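Local coordinates for transcriptional regulator ComR (Streptococcus vestibularis F0396, PDB 6HU8), which probably binds DNA through a helix-turn-helix domain and regulates competence, as a member of the peptide-sensing RNPP family with a TPR domain, at residues 4-9 against 68-73; 43-48 against 115-120; 20-25 against 36-41; 75-80 against 109-114. One frame throughout, in Å; residues are numbered along the deposited sequence.

How the interactions relate
All four contacts lie toward the DNA-binding end of the chain. Interaction 3 joins two helices of the helix-turn-helix domain. Interaction 1 ties the first helix, 3-17, to the linker that leads to the TPR helices. Interaction 2 is a direct bridge between the two domains. Its centre is about 11 Å from that of interaction 1 and about 12 Å from that of interaction 4. It meets interaction 3 through a salt bridge from Arg39 NE to Glu117 OE1, 2.6 Å long. It meets interaction 4 through a probable hydrogen bond between Tyr78 OH and Glu119 OE1. Interactions 3 and 4 are about 12 Å apart at their nearest atoms.

Interaction 1 of 4, residues 4-9 against 68-73; sequences KDSIGL and DHDRIE
Asp70 OD2 is held by two groups of the first helix. Ser6 OG donates a short bond of 2.5 Å to Asp70 OD2, and Arg10, one turn further along the same helix, adds a salt bridge. The helix is 3-17, the first of the small helical bundle of a Cro/C1-type helix-turn-helix domain. The partner, 68-73, is an irregular linker between helix 63-67 and helix 76-87. Asp68 starts it with a positive phi, which turns the chain out of the helix.

The serine hydroxyl comes from above the carboxylate plane of Asp70. Ser6 OG sits between its own backbone N and carbonyl carbon (chi1 58°), and the hydroxyl is thereby turned to the linker. Ser6 OG is also hydrogen-bonded to Ile3 O of its own helix. Two bonds to one oxygen should fix the rotation of the carboxylate. The positive charge of Arg10 would also tend to keep Asp70 ionised.

Next to this bond lies an apolar contact. Ile7 and Asp70 run past each other in opposite directions, so that Ile7 CG1 rests 3.7 Å from Asp70 CB. The end of Ile7 then passes on to the next part of the linker. Leu46 and Leu67 touch both Ile7 and Ile72 and extend this apolar patch. The two isoleucine side chains cross at about a right angle, with Ile7 CD1 3.9 Å from Ile72 CG2.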
loop_
_atom_site.group_PDB
_atom_site.type_symbol
_atom_site.label_atom_id
_atom_site.label_comp_id
_atom_site.label_asym_id
_atom_site.label_seq_id
_atom_site.Cartn_x
_atom_site.Cartn_y
_atom_site.Cartn_z
ATOM N N LYS A 4 -1.540 22.835 13.093
ATOM C CA LYS A 4 -0.315 22.527 12.348
ATOM C C LYS A 4 0.730 23.663 12.475
ATOM O O LYS A 4 1.918 23.397 12.705
ATOM C CB LYS A 4 -0.637 22.253 10.871
ATOM C CG LYS A 4 -1.277 20.898 10.621
ATOM C CD LYS A 4 -1.389 20.581 9.116
ATOM C CE LYS A 4 -2.747 20.975 8.545
ATOM N NZ LYS A 4 -2.675 22.321 7.898
ATOM N N ASP A 5 0.285 24.914 12.335
ATOM C CA ASP A 5 1.165 26.079 12.493
ATOM C C ASP A 5 1.789 26.118 13.879
ATOM O O ASP A 5 2.989 26.337 14.012
ATOM C CB ASP A 5 0.413 27.393 12.266
ATOM C CG ASP A 5 -0.035 27.588 10.826
ATOM O OD1 ASP A 5 0.585 27.012 9.903
ATOM O OD2 ASP A 5 -1.018 28.336 10.625
ATOM N N SER A 6 0.974 25.914 14.917
ATOM C CA SER A 6 1.469 26.101 16.283
ATOM C C SER A 6 2.430 24.986 16.668
ATOM O O SER A 6 3.503 25.242 17.226
ATOM C CB SER A 6 0.309 26.186 17.287
ATOM O OG SER A 6 -0.487 25.016 17.217
ATOM N N ILE A 7 2.054 23.750 16.366
ATOM C CA ILE A 7 2.939 22.615 16.609
ATOM C C ILE A 7 4.247 22.748 15.804
ATOM O O ILE A 7 5.330 22.631 16.370
ATOM C CB ILE A 7 2.234 21.275 16.275
ATOM C CG1 ILE A 7 1.117 21.017 17.294
ATOM C CG2 ILE A 7 3.223 20.122 16.290
ATOM C CD1 ILE A 7 0.270 19.808 16.979
ATOM N N GLY A 8 4.150 22.996 14.502
ATOM C CA GLY A 8 5.343 23.242 13.695
ATOM C C GLY A 8 6.281 24.303 14.286
ATOM O O GLY A 8 7.501 24.123 14.353
ATOM N N LEU A 9 5.728 25.421 14.737
ATOM C CA LEU A 9 6.568 26.486 15.287
ATOM C C LEU A 9 7.190 26.091 16.630
ATOM O O LEU A 9 8.309 26.478 16.927
ATOM C CB LEU A 9 5.763 27.775 15.436
ATOM C CG LEU A 9 6.481 28.971 16.051
ATOM C CD1 LEU A 9 7.597 29.511 15.123
ATOM C CD2 LEU A 9 5.458 30.046 16.400
ATOM N N ASP A 68 2.143 21.457 23.860
ATOM C CA ASP A 68 1.450 22.345 24.805
ATOM C C ASP A 68 0.030 21.822 24.981
ATOM O O ASP A 68 -0.168 20.715 25.498
ATOM C CB ASP A 68 1.451 23.793 24.324
ATOM C CG ASP A 68 1.644 24.790 25.459
ATOM O OD1 ASP A 68 1.183 24.511 26.581
ATOM O OD2 ASP A 68 2.254 25.853 25.219
ATOM N N HIS A 69 -0.966 22.568 24.514
ATOM C CA HIS A 69 -2.342 22.077 24.637
ATOM C C HIS A 69 -2.865 21.453 23.341
ATOM O O HIS A 69 -3.939 20.838 23.340
ATOM C CB HIS A 69 -3.279 23.202 25.080
ATOM C CG HIS A 69 -2.832 23.901 26.329
ATOM N ND1 HIS A 69 -3.202 25.197 26.628
ATOM C CD2 HIS A 69 -2.044 23.489 27.350
ATOM C CE1 HIS A 69 -2.657 25.553 27.780
ATOM N NE2 HIS A 69 -1.949 24.533 28.238
ATOM N N ASP A 70 -2.118 21.616 22.248
ATOM C CA ASP A 70 -2.509 21.056 20.946
ATOM C C ASP A 70 -2.491 19.537 20.979
ATOM O O ASP A 70 -1.791 18.945 21.797
ATOM C CB ASP A 70 -1.577 21.551 19.826
ATOM C CG ASP A 70 -1.703 23.037 19.569
ATOM O OD1 ASP A 70 -2.849 23.531 19.529
ATOM O OD2 ASP A 70 -0.658 23.707 19.389
ATOM N N ARG A 71 -3.250 18.908 20.083
ATOM C CA ARG A 71 -3.289 17.444 19.999
ATOM C C ARG A 71 -3.031 16.944 18.585
ATOM O O ARG A 71 -3.208 17.686 17.620
ATOM C CB ARG A 71 -4.636 16.925 20.489
ATOM C CG ARG A 71 -5.033 17.485 21.839
ATOM C CD ARG A 71 -6.535 17.560 21.988
ATOM N NE ARG A 71 -7.134 16.236 22.122
ATOM C CZ ARG A 71 -8.322 15.901 21.628
ATOM N NH1 ARG A 71 -9.043 16.796 20.959
ATOM N NH2 ARG A 71 -8.792 14.672 21.801
ATOM N N ILE A 72 -2.603 15.688 18.470
ATOM C CA ILE A 72 -2.436 15.032 17.173
ATOM C C ILE A 72 -3.218 13.730 17.097
ATOM O O ILE A 72 -3.032 12.946 16.162
ATOM C CB ILE A 72 -0.973 14.704 16.864
ATOM C CG1 ILE A 72 -0.381 13.868 17.999
ATOM C CG2 ILE A 72 -0.186 15.978 16.622
ATOM C CD1 ILE A 72 0.943 13.238 17.657
ATOM N N GLU A 73 -4.083 13.483 18.076
ATOM C CA GLU A 73 -4.776 12.207 18.098
ATOM C C GLU A 73 -5.964 12.168 17.133
ATOM O O GLU A 73 -6.626 13.178 16.855
ATOM C CB GLU A 73 -5.231 11.861 19.518
ATOM C CG GLU A 73 -6.447 12.604 19.998
ATOM C CD GLU A 73 -6.718 12.315 21.456
ATOM O OE1 GLU A 73 -5.737 12.092 22.198
ATOM O OE2 GLU A 73 -7.899 12.304 21.861
#

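Interaction 2 of 4, residues 43-48 against 115-120; sequences GESLPS and LPEEEL
Ser45 and Ser48 both hold OG between the backbone N and the carbonyl carbon (chi1 46° and 61°). Each hydroxyl meets a glutamate at the start of helix 117-131. The two glutamates reach them differently. Glu117 is extended beyond CG, while Glu118 bends at chi2 (94°), and its OE2 meets Ser48 OG.

Ser45 OG donates to Glu117 OE1 over 2.9 Å, on the anti side of the carboxylate and tilted out of its plane. The same OE1 is held more strongly by Arg39 in a salt bridge, so two groups grip it. Ser48 OG donates to Glu118 OE2 at a very short 2.5 Å. Ser48 is also the N-cap of helix 49-59, and its OG takes a weak bond from Lys51 N.

Between these polar ends the backbones come close. Pro116 CA lies 3.4 Å from Leu46 O in a CH···O contact. The proline ring packs on Ser48, with Pro116 CB 3.5 Å from Ser48 N.

Two waters fill in the polar links. One accepts from Ser48 N and donates to Leu46 O and to Glu118 OE1, 2.8 Å from the latter. The other accepts from Leu46 N at 2.7 Å and donates to Leu115 O. Leu46 points toward 115-120, with its CB 3.9 Å from Leu115 O. Ile3 and Ile7 of helix 3-17 touch its side chain. The contact is a buried seam between the helix-turn-helix and TPR domains. It is consistent with a peptide-free RNPP regulator whose DNA-binding domain is docked on its TPR domain.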
loop_
_atom_site.group_PDB
_atom_site.type_symbol
_atom_site.label_atom_id
_atom_site.label_comp_id
_atom_site.label_asym_id
_atom_site.label_seq_id
_atom_site.Cartn_x
_atom_site.Cartn_y
_atom_site.Cartn_z
ATOM N N GLY A 43 3.977 24.304 8.937
ATOM C CA GLY A 43 2.540 24.182 9.149
ATOM C C GLY A 43 1.822 23.440 8.026
ATOM O O GLY A 43 0.597 23.359 8.021
ATOM N N GLU A 44 2.571 22.881 7.076
ATOM C CA GLU A 44 1.956 22.181 5.939
ATOM C C GLU A 44 1.429 20.798 6.280
ATOM O O GLU A 44 0.447 20.322 5.697
ATOM C CB GLU A 44 2.954 22.076 4.780
ATOM C CG GLU A 44 3.304 23.437 4.216
ATOM C CD GLU A 44 4.440 23.381 3.224
ATOM O OE1 GLU A 44 4.551 22.359 2.520
ATOM O OE2 GLU A 44 5.228 24.355 3.164
ATOM N N SER A 45 2.068 20.113 7.213
ATOM C CA SER A 45 1.472 18.858 7.632
ATOM C C SER A 45 1.603 18.653 9.125
ATOM O O SER A 45 2.429 19.285 9.796
ATOM C CB SER A 45 2.081 17.674 6.876
ATOM O OG SER A 45 3.484 17.754 6.844
ATOM N N LEU A 46 0.760 17.758 9.623
ATOM C CA LEU A 46 0.686 17.426 11.027
ATOM C C LEU A 46 1.617 16.259 11.280
ATOM O O LEU A 46 1.639 15.313 10.492
ATOM C CB LEU A 46 -0.759 17.052 11.401
ATOM C CG LEU A 46 -1.106 16.823 12.870
ATOM C CD1 LEU A 46 -1.009 18.128 13.636
ATOM C CD2 LEU A 46 -2.513 16.206 13.023
ATOM N N PRO A 47 2.377 16.293 12.386
ATOM C CA PRO A 47 3.158 15.084 12.668
ATOM C C PRO A 47 2.287 13.921 13.132
ATOM O O PRO A 47 1.332 14.107 13.919
ATOM C CB PRO A 47 4.098 15.517 13.786
ATOM C CG PRO A 47 3.428 16.671 14.430
ATOM C CD PRO A 47 2.572 17.342 13.397
ATOM N N SER A 48 2.610 12.729 12.634
ATOM C CA SER A 48 2.021 11.498 13.142
ATOM C C SER A 48 2.652 11.236 14.494
ATOM O O SER A 48 3.647 11.892 14.862
ATOM C CB SER A 48 2.258 10.318 12.182
ATOM O OG SER A 48 3.647 10.053 12.008
ATOM N N LEU A 115 -5.467 14.803 10.177
ATOM C CA LEU A 115 -4.693 13.636 9.745
ATOM C C LEU A 115 -3.234 14.001 9.459
ATOM O O LEU A 115 -2.950 15.061 8.889
ATOM C CB LEU A 115 -5.313 12.980 8.491
ATOM C CG LEU A 115 -6.664 12.274 8.672
ATOM C CD1 LEU A 115 -7.270 11.795 7.341
ATOM C CD2 LEU A 115 -6.562 11.107 9.651
ATOM N N PRO A 116 -2.301 13.134 9.884
ATOM C CA PRO A 116 -0.895 13.342 9.526
ATOM C C PRO A 116 -0.641 12.987 8.064
ATOM O O PRO A 116 -1.492 12.414 7.381
ATOM C CB PRO A 116 -0.146 12.378 10.450
ATOM C CG PRO A 116 -1.107 11.261 10.659
ATOM C CD PRO A 116 -2.487 11.915 10.694
ATOM N N GLU A 117 0.557 13.314 7.604
ATOM C CA GLU A 117 0.944 13.148 6.215
ATOM C C GLU A 117 0.762 11.721 5.704
ATOM O O GLU A 117 0.307 11.515 4.579
ATOM C CB GLU A 117 2.393 13.576 6.061
ATOM C CG GLU A 117 2.819 13.952 4.686
ATOM C CD GLU A 117 4.210 14.574 4.722
ATOM O OE1 GLU A 117 4.324 15.810 4.924
ATOM O OE2 GLU A 117 5.185 13.807 4.571
ATOM N N GLU A 118 1.131 10.742 6.522
ATOM C CA GLU A 118 1.089 9.350 6.079
ATOM C C GLU A 118 -0.328 8.835 5.859
ATOM O O GLU A 118 -0.563 8.010 4.982
ATOM C CB GLU A 118 1.784 8.440 7.086
ATOM C CG GLU A 118 3.173 8.870 7.443
ATOM C CD GLU A 118 3.220 9.747 8.692
ATOM O OE1 GLU A 118 2.660 10.877 8.670
ATOM O OE2 GLU A 118 3.835 9.286 9.685
ATOM N N GLU A 119 -1.265 9.281 6.692
ATOM C CA GLU A 119 -2.651 8.897 6.512
ATOM C C GLU A 119 -3.209 9.543 5.253
ATOM O O GLU A 119 -3.912 8.893 4.463
ATOM C CB GLU A 119 -3.492 9.283 7.733
ATOM C CG GLU A 119 -3.166 8.464 8.992
ATOM C CD GLU A 119 -3.436 6.964 8.823
ATOM O OE1 GLU A 119 -4.442 6.590 8.166
ATOM O OE2 GLU A 119 -2.645 6.150 9.354
ATOM N N LEU A 120 -2.881 10.816 5.066
ATOM C CA LEU A 120 -3.349 11.563 3.912
ATOM C C LEU A 120 -2.821 10.949 2.636
ATOM O O LEU A 120 -3.546 10.890 1.648
ATOM C CB LEU A 120 -2.913 13.028 4.002
ATOM C CG LEU A 120 -3.711 13.866 5.010
ATOM C CD1 LEU A 120 -3.071 15.242 5.225
ATOM C CD2 LEU A 120 -5.142 14.003 4.515
HETATM O O HOH W 1 3.945 13.026 10.000
HETATM O O HOH W 2 -0.795 16.412 7.810
#

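Interaction 3 of 4, residues 20-25 against 36-41; sequences MSREVL and QLIRIE
Arg22 and Glu41 form the salt bridge of this contact. Arg22 NH2 donates to Glu41 OE1 over 2.8 Å and meets it nearly in line with the CD-OE1 bond. Arg22 NE adds a weak bond to the same oxygen, at 3.0 Å. Both nitrogens share OE1, and the guanidinium and carboxylate planes are 55° apart, so the pair is not a flat, two-oxygen one. Glu41 OE2 is taken by Arg15 of helix 3-17. That second arginine makes Glu41 a link between three helices, and would probably keep it ionised.

Ile38 CG1 lies over one face of the guanidinium, toward its rim, 3.4 Å from Arg22 NE. The two side chains cross at about a right angle. The extended chain of Arg22 also runs over Leu37, where Arg22 CG is 3.9 Å from Leu37 CD2. Leu37 CD2 also faces Leu25, with 4.3 Å between the two CD2 atoms. Leu32 touches both leucines.

Helices 22-26 and 34-41 are the second and third of the chain. They correspond to the helix-turn-helix pair of the Cro/C1 fold, in which the later helix is typically the recognition helix.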
loop_
_atom_site.group_PDB
_atom_site.type_symbol
_atom_site.label_atom_id
_atom_site.label_comp_id
_atom_site.label_asym_id
_atom_site.label_seq_id
_atom_site.Cartn_x
_atom_site.Cartn_y
_atom_site.Cartn_z
ATOM N N MET A 20 20.344 23.219 16.537
ATOM C CA MET A 20 20.353 21.933 15.862
ATOM C C MET A 20 19.852 22.104 14.430
ATOM O O MET A 20 18.752 22.614 14.204
ATOM C CB MET A 20 19.482 20.925 16.623
ATOM C CG MET A 20 19.620 19.490 16.122
ATOM S SD MET A 20 18.482 18.270 16.859
ATOM C CE MET A 20 19.215 18.032 18.488
ATOM N N SER A 21 20.663 21.701 13.455
ATOM C CA SER A 21 20.244 21.787 12.061
ATOM C C SER A 21 19.212 20.705 11.781
ATOM O O SER A 21 19.087 19.756 12.549
ATOM C CB SER A 21 21.430 21.633 11.130
ATOM O OG SER A 21 21.778 20.271 11.047
ATOM N N ARG A 22 18.457 20.855 10.697
ATOM C CA ARG A 22 17.484 19.833 10.310
ATOM C C ARG A 22 18.154 18.510 10.022
ATOM O O ARG A 22 17.642 17.456 10.420
ATOM C CB ARG A 22 16.675 20.275 9.092
ATOM C CG ARG A 22 15.837 21.501 9.385
ATOM C CD ARG A 22 14.791 21.674 8.330
ATOM N NE ARG A 22 13.829 22.711 8.683
ATOM C CZ ARG A 22 13.898 23.973 8.279
ATOM N NH1 ARG A 22 14.898 24.370 7.496
ATOM N NH2 ARG A 22 12.959 24.833 8.656
ATOM N N GLU A 23 19.295 18.541 9.321
ATOM C CA GLU A 23 19.976 17.289 8.983
ATOM C C GLU A 23 20.414 16.566 10.260
ATOM O O GLU A 23 20.344 15.337 10.327
ATOM C CB GLU A 23 21.195 17.529 8.061
ATOM C CG GLU A 23 20.837 17.746 6.589
ATOM C CD GLU A 23 20.218 19.109 6.314
ATOM O OE1 GLU A 23 20.389 20.014 7.160
ATOM O OE2 GLU A 23 19.560 19.280 5.249
ATOM N N VAL A 24 20.870 17.320 11.260
ATOM C CA VAL A 24 21.275 16.710 12.536
ATOM C C VAL A 24 20.070 16.055 13.221
ATOM O O VAL A 24 20.139 14.905 13.665
ATOM C CB VAL A 24 21.917 17.733 13.483
ATOM C CG1 VAL A 24 22.034 17.171 14.912
ATOM C CG2 VAL A 24 23.305 18.153 12.956
ATOM N N LEU A 25 18.959 16.773 13.292
ATOM C CA LEU A 25 17.764 16.199 13.926
ATOM C C LEU A 25 17.360 14.904 13.199
ATOM O O LEU A 25 17.086 13.871 13.835
ATOM C CB LEU A 25 16.615 17.217 13.942
ATOM C CG LEU A 25 15.459 16.865 14.905
ATOM C CD1 LEU A 25 14.788 18.131 15.441
ATOM C CD2 LEU A 25 14.436 15.971 14.245
ATOM N N GLN A 36 10.173 16.069 5.225
ATOM C CA GLN A 36 9.090 15.795 6.182
ATOM C C GLN A 36 9.124 16.798 7.333
ATOM O O GLN A 36 8.104 17.375 7.694
ATOM C CB GLN A 36 9.200 14.364 6.720
ATOM C CG GLN A 36 8.675 13.283 5.763
ATOM C CD GLN A 36 9.102 11.906 6.175
ATOM O OE1 GLN A 36 9.773 11.739 7.194
ATOM N NE2 GLN A 36 8.727 10.903 5.390
ATOM N N LEU A 37 10.303 17.010 7.913
ATOM C CA LEU A 37 10.457 18.007 8.987
ATOM C C LEU A 37 10.095 19.413 8.510
ATOM O O LEU A 37 9.344 20.116 9.173
ATOM C CB LEU A 37 11.889 17.990 9.553
ATOM C CG LEU A 37 12.181 19.028 10.664
ATOM C CD1 LEU A 37 11.207 18.891 11.842
ATOM C CD2 LEU A 37 13.609 18.885 11.162
ATOM N N ILE A 38 10.628 19.840 7.367
ATOM C CA ILE A 38 10.265 21.160 6.836
ATOM C C ILE A 38 8.747 21.403 6.673
ATOM O O ILE A 38 8.260 22.484 6.989
ATOM C CB ILE A 38 10.965 21.404 5.483
ATOM C CG1 ILE A 38 12.464 21.600 5.726
ATOM C CG2 ILE A 38 10.444 22.663 4.821
ATOM C CD1 ILE A 38 13.293 21.604 4.443
ATOM N N ARG A 39 8.002 20.411 6.182
ATOM C CA ARG A 39 6.566 20.568 5.989
ATOM C C ARG A 39 5.867 20.714 7.345
ATOM O O ARG A 39 4.881 21.450 7.475
ATOM C CB ARG A 39 5.981 19.376 5.204
ATOM C CG ARG A 39 6.298 19.422 3.706
ATOM C CD ARG A 39 5.540 18.368 2.907
ATOM N NE ARG A 39 5.917 17.001 3.255
ATOM C CZ ARG A 39 6.892 16.325 2.656
ATOM N NH1 ARG A 39 7.601 16.903 1.685
ATOM N NH2 ARG A 39 7.173 15.085 3.034
ATOM N N ILE A 40 6.387 20.024 8.355
ATOM C CA ILE A 40 5.832 20.149 9.711
ATOM C C ILE A 40 6.106 21.548 10.255
ATOM O O ILE A 40 5.183 22.241 10.694
ATOM C CB ILE A 40 6.418 19.073 10.667
ATOM C CG1 ILE A 40 5.913 17.677 10.280
ATOM C CG2 ILE A 40 6.117 19.410 12.144
ATOM C CD1 ILE A 40 6.619 16.551 11.018
ATOM N N GLU A 41 7.371 21.984 10.197
ATOM C CA GLU A 41 7.738 23.292 10.742
ATOM C C GLU A 41 7.050 24.441 10.013
ATOM O O GLU A 41 6.847 25.501 10.600
ATOM C CB GLU A 41 9.260 23.497 10.706
ATOM C CG GLU A 41 10.013 22.543 11.662
ATOM C CD GLU A 41 11.512 22.831 11.768
ATOM O OE1 GLU A 41 12.037 23.610 10.948
ATOM O OE2 GLU A 41 12.170 22.274 12.674
#

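Interaction 4 of 4, residues 75-80 against 109-114; sequences PDTYYE and NQFFDI
The ring of Phe111 is the bump here, and the first turn of helix 76-87 is the hollow. Pro75, Thr77 and Tyr78 line it. Tyr78 CB sits over the centre of the ring, 3.9 Å from the centroid and only 2° off the ring normal, as a CH-pi contact.

The ring of Tyr78 continues from there as a wall. Its CG is anti to the backbone N (chi1 166°), and the two side chains pass at a slant. The two rings make an offset edge-to-face pair, with the edge of Tyr78 toward the face of Phe111. Their planes are at 75° and their centroids 5.7 Å apart. The closest side-chain atoms are Tyr78 CD1 and Phe111 CD2, at 3.9 Å.

The far end of the Phe111 ring enters the turn. Phe111 CZ comes within 3.4 Å of Thr77 OG1, which approaches obliquely. Pro75 slides past the ring, with Pro75 CG 4.2 Å from Phe111 CE1. Beside this, Pro75 and Ile114 meet tip to tip, and Pro75 CD is 3.8 Å from Ile114 CD1. Met81, one turn further along helix 76-87, also touches Phe111.

The fit joins the start of helix 76-87 to 109-114, within the TPR region. Its chemistry is mostly apolar and aromatic, with Thr77 OG1 the polar side-chain atom that comes near. The hydroxyl of Tyr78 looks for its partner outside, and bonds Glu119. Between the two segments, then, cohesion probably comes mainly from shape and dispersion, with a small electrostatic share from the ring pair.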
loop_
_atom_site.group_PDB
_atom_site.type_symbol
_atom_site.label_atom_id
_atom_site.label_comp_id
_atom_site.label_asym_id
_atom_site.label_seq_id
_atom_site.Cartn_x
_atom_site.Cartn_y
_atom_site.Cartn_z
ATOM N N PRO A 75 -9.574 10.409 15.870
ATOM C CA PRO A 75 -10.774 9.766 16.430
ATOM C C PRO A 75 -10.932 8.298 16.006
ATOM O O PRO A 75 -10.539 7.935 14.898
ATOM C CB PRO A 75 -11.923 10.617 15.871
ATOM C CG PRO A 75 -11.302 11.951 15.554
ATOM C CD PRO A 75 -9.890 11.641 15.119
ATOM N N ASP A 76 -11.509 7.475 16.880
ATOM C CA ASP A 76 -11.788 6.077 16.561
ATOM C C ASP A 76 -12.607 5.948 15.276
ATOM O O ASP A 76 -12.431 5.007 14.524
ATOM C CB ASP A 76 -12.534 5.390 17.716
ATOM C CG ASP A 76 -11.641 5.115 18.914
ATOM O OD1 ASP A 76 -10.402 5.218 18.772
ATOM O OD2 ASP A 76 -12.175 4.778 19.994
ATOM N N THR A 77 -13.493 6.907 15.040
ATOM C CA THR A 77 -14.367 6.910 13.871
ATOM C C THR A 77 -13.591 6.921 12.541
ATOM O O THR A 77 -14.006 6.299 11.556
ATOM C CB THR A 77 -15.301 8.127 13.911
ATOM O OG1 THR A 77 -14.519 9.299 14.167
ATOM C CG2 THR A 77 -16.346 7.978 15.019
ATOM N N TYR A 78 -12.473 7.642 12.516
ATOM C CA TYR A 78 -11.631 7.654 11.322
ATOM C C TYR A 78 -11.133 6.249 11.019
ATOM O O TYR A 78 -11.261 5.748 9.895
ATOM C CB TYR A 78 -10.436 8.594 11.482
ATOM C CG TYR A 78 -9.401 8.342 10.404
ATOM C CD1 TYR A 78 -9.594 8.821 9.115
ATOM C CD2 TYR A 78 -8.266 7.584 10.661
ATOM C CE1 TYR A 78 -8.663 8.584 8.113
ATOM C CE2 TYR A 78 -7.326 7.330 9.662
ATOM C CZ TYR A 78 -7.532 7.836 8.392
ATOM O OH TYR A 78 -6.613 7.601 7.390
ATOM N N TYR A 79 -10.552 5.617 12.031
ATOM C CA TYR A 79 -10.002 4.288 11.854
ATOM C C TYR A 79 -11.069 3.297 11.423
ATOM O O TYR A 79 -10.791 2.411 10.643
ATOM C CB TYR A 79 -9.315 3.813 13.133
ATOM C CG TYR A 79 -8.059 4.583 13.419
ATOM C CD1 TYR A 79 -6.953 4.463 12.587
ATOM C CD2 TYR A 79 -7.980 5.451 14.506
ATOM C CE1 TYR A 79 -5.802 5.169 12.832
ATOM C CE2 TYR A 79 -6.830 6.163 14.760
ATOM C CZ TYR A 79 -5.743 6.019 13.918
ATOM O OH TYR A 79 -4.591 6.725 14.161
ATOM N N GLU A 80 -12.295 3.456 11.912
ATOM C CA GLU A 80 -13.371 2.546 11.521
ATOM C C GLU A 80 -13.690 2.694 10.044
ATOM O O GLU A 80 -13.880 1.701 9.340
ATOM C CB GLU A 80 -14.636 2.801 12.352
ATOM C CG GLU A 80 -14.485 2.482 13.828
ATOM C CD GLU A 80 -15.622 3.057 14.672
ATOM O OE1 GLU A 80 -16.728 3.268 14.119
ATOM O OE2 GLU A 80 -15.403 3.314 15.876
ATOM N N ASN A 109 -13.055 14.267 3.461
ATOM C CA ASN A 109 -13.849 15.432 3.837
ATOM C C ASN A 109 -14.097 15.535 5.339
ATOM O O ASN A 109 -14.125 16.635 5.902
ATOM C CB ASN A 109 -15.181 15.408 3.095
ATOM C CG ASN A 109 -15.029 15.755 1.634
ATOM O OD1 ASN A 109 -14.128 16.512 1.252
ATOM N ND2 ASN A 109 -15.914 15.217 0.804
ATOM N N GLN A 110 -14.264 14.386 5.986
ATOM C CA GLN A 110 -14.591 14.351 7.405
ATOM C C GLN A 110 -13.391 14.526 8.327
ATOM O O GLN A 110 -13.561 14.889 9.488
ATOM C CB GLN A 110 -15.279 13.033 7.750
ATOM C CG GLN A 110 -16.650 12.860 7.101
ATOM C CD GLN A 110 -17.445 11.719 7.716
ATOM O OE1 GLN A 110 -17.602 11.639 8.936
ATOM N NE2 GLN A 110 -17.945 10.829 6.871
ATOM N N PHE A 111 -12.183 14.258 7.832
ATOM C CA PHE A 111 -11.026 14.170 8.724
ATOM C C PHE A 111 -9.733 14.803 8.238
ATOM O O PHE A 111 -8.758 14.820 8.981
ATOM C CB PHE A 111 -10.740 12.701 9.049
ATOM C CG PHE A 111 -11.851 12.032 9.795
ATOM C CD1 PHE A 111 -12.075 12.324 11.130
ATOM C CD2 PHE A 111 -12.689 11.139 9.158
ATOM C CE1 PHE A 111 -13.113 11.719 11.820
ATOM C CE2 PHE A 111 -13.732 10.526 9.846
ATOM C CZ PHE A 111 -13.942 10.818 11.175
ATOM N N PHE A 112 -9.719 15.338 7.021
ATOM C CA PHE A 112 -8.465 15.785 6.410
ATOM C C PHE A 112 -7.661 16.744 7.296
ATOM O O PHE A 112 -6.432 16.835 7.174
ATOM C CB PHE A 112 -8.741 16.468 5.065
ATOM C CG PHE A 112 -9.208 17.889 5.202
ATOM C CD1 PHE A 112 -10.553 18.171 5.398
ATOM C CD2 PHE A 112 -8.306 18.937 5.145
ATOM C CE1 PHE A 112 -10.983 19.472 5.541
ATOM C CE2 PHE A 112 -8.725 20.247 5.283
ATOM C CZ PHE A 112 -10.066 20.517 5.480
ATOM N N ASP A 113 -8.349 17.469 8.180
ATOM C CA ASP A 113 -7.682 18.525 8.940
ATOM C C ASP A 113 -7.061 18.020 10.245
ATOM O O ASP A 113 -6.372 18.772 10.933
ATOM C CB ASP A 113 -8.647 19.694 9.246
ATOM C CG ASP A 113 -7.892 21.007 9.541
ATOM O OD1 ASP A 113 -6.818 21.218 8.937
ATOM O OD2 ASP A 113 -8.350 21.819 10.381
ATOM N N ILE A 114 -7.270 16.754 10.587
ATOM C CA ILE A 114 -6.614 16.237 11.783
ATOM C C ILE A 114 -5.737 15.033 11.465
ATOM O O ILE A 114 -5.320 14.318 12.381
ATOM C CB ILE A 114 -7.650 15.862 12.895
ATOM C CG1 ILE A 114 -8.775 14.986 12.340
ATOM C CG2 ILE A 114 -8.256 17.127 13.503
ATOM C CD1 ILE A 114 -8.441 13.513 12.192
#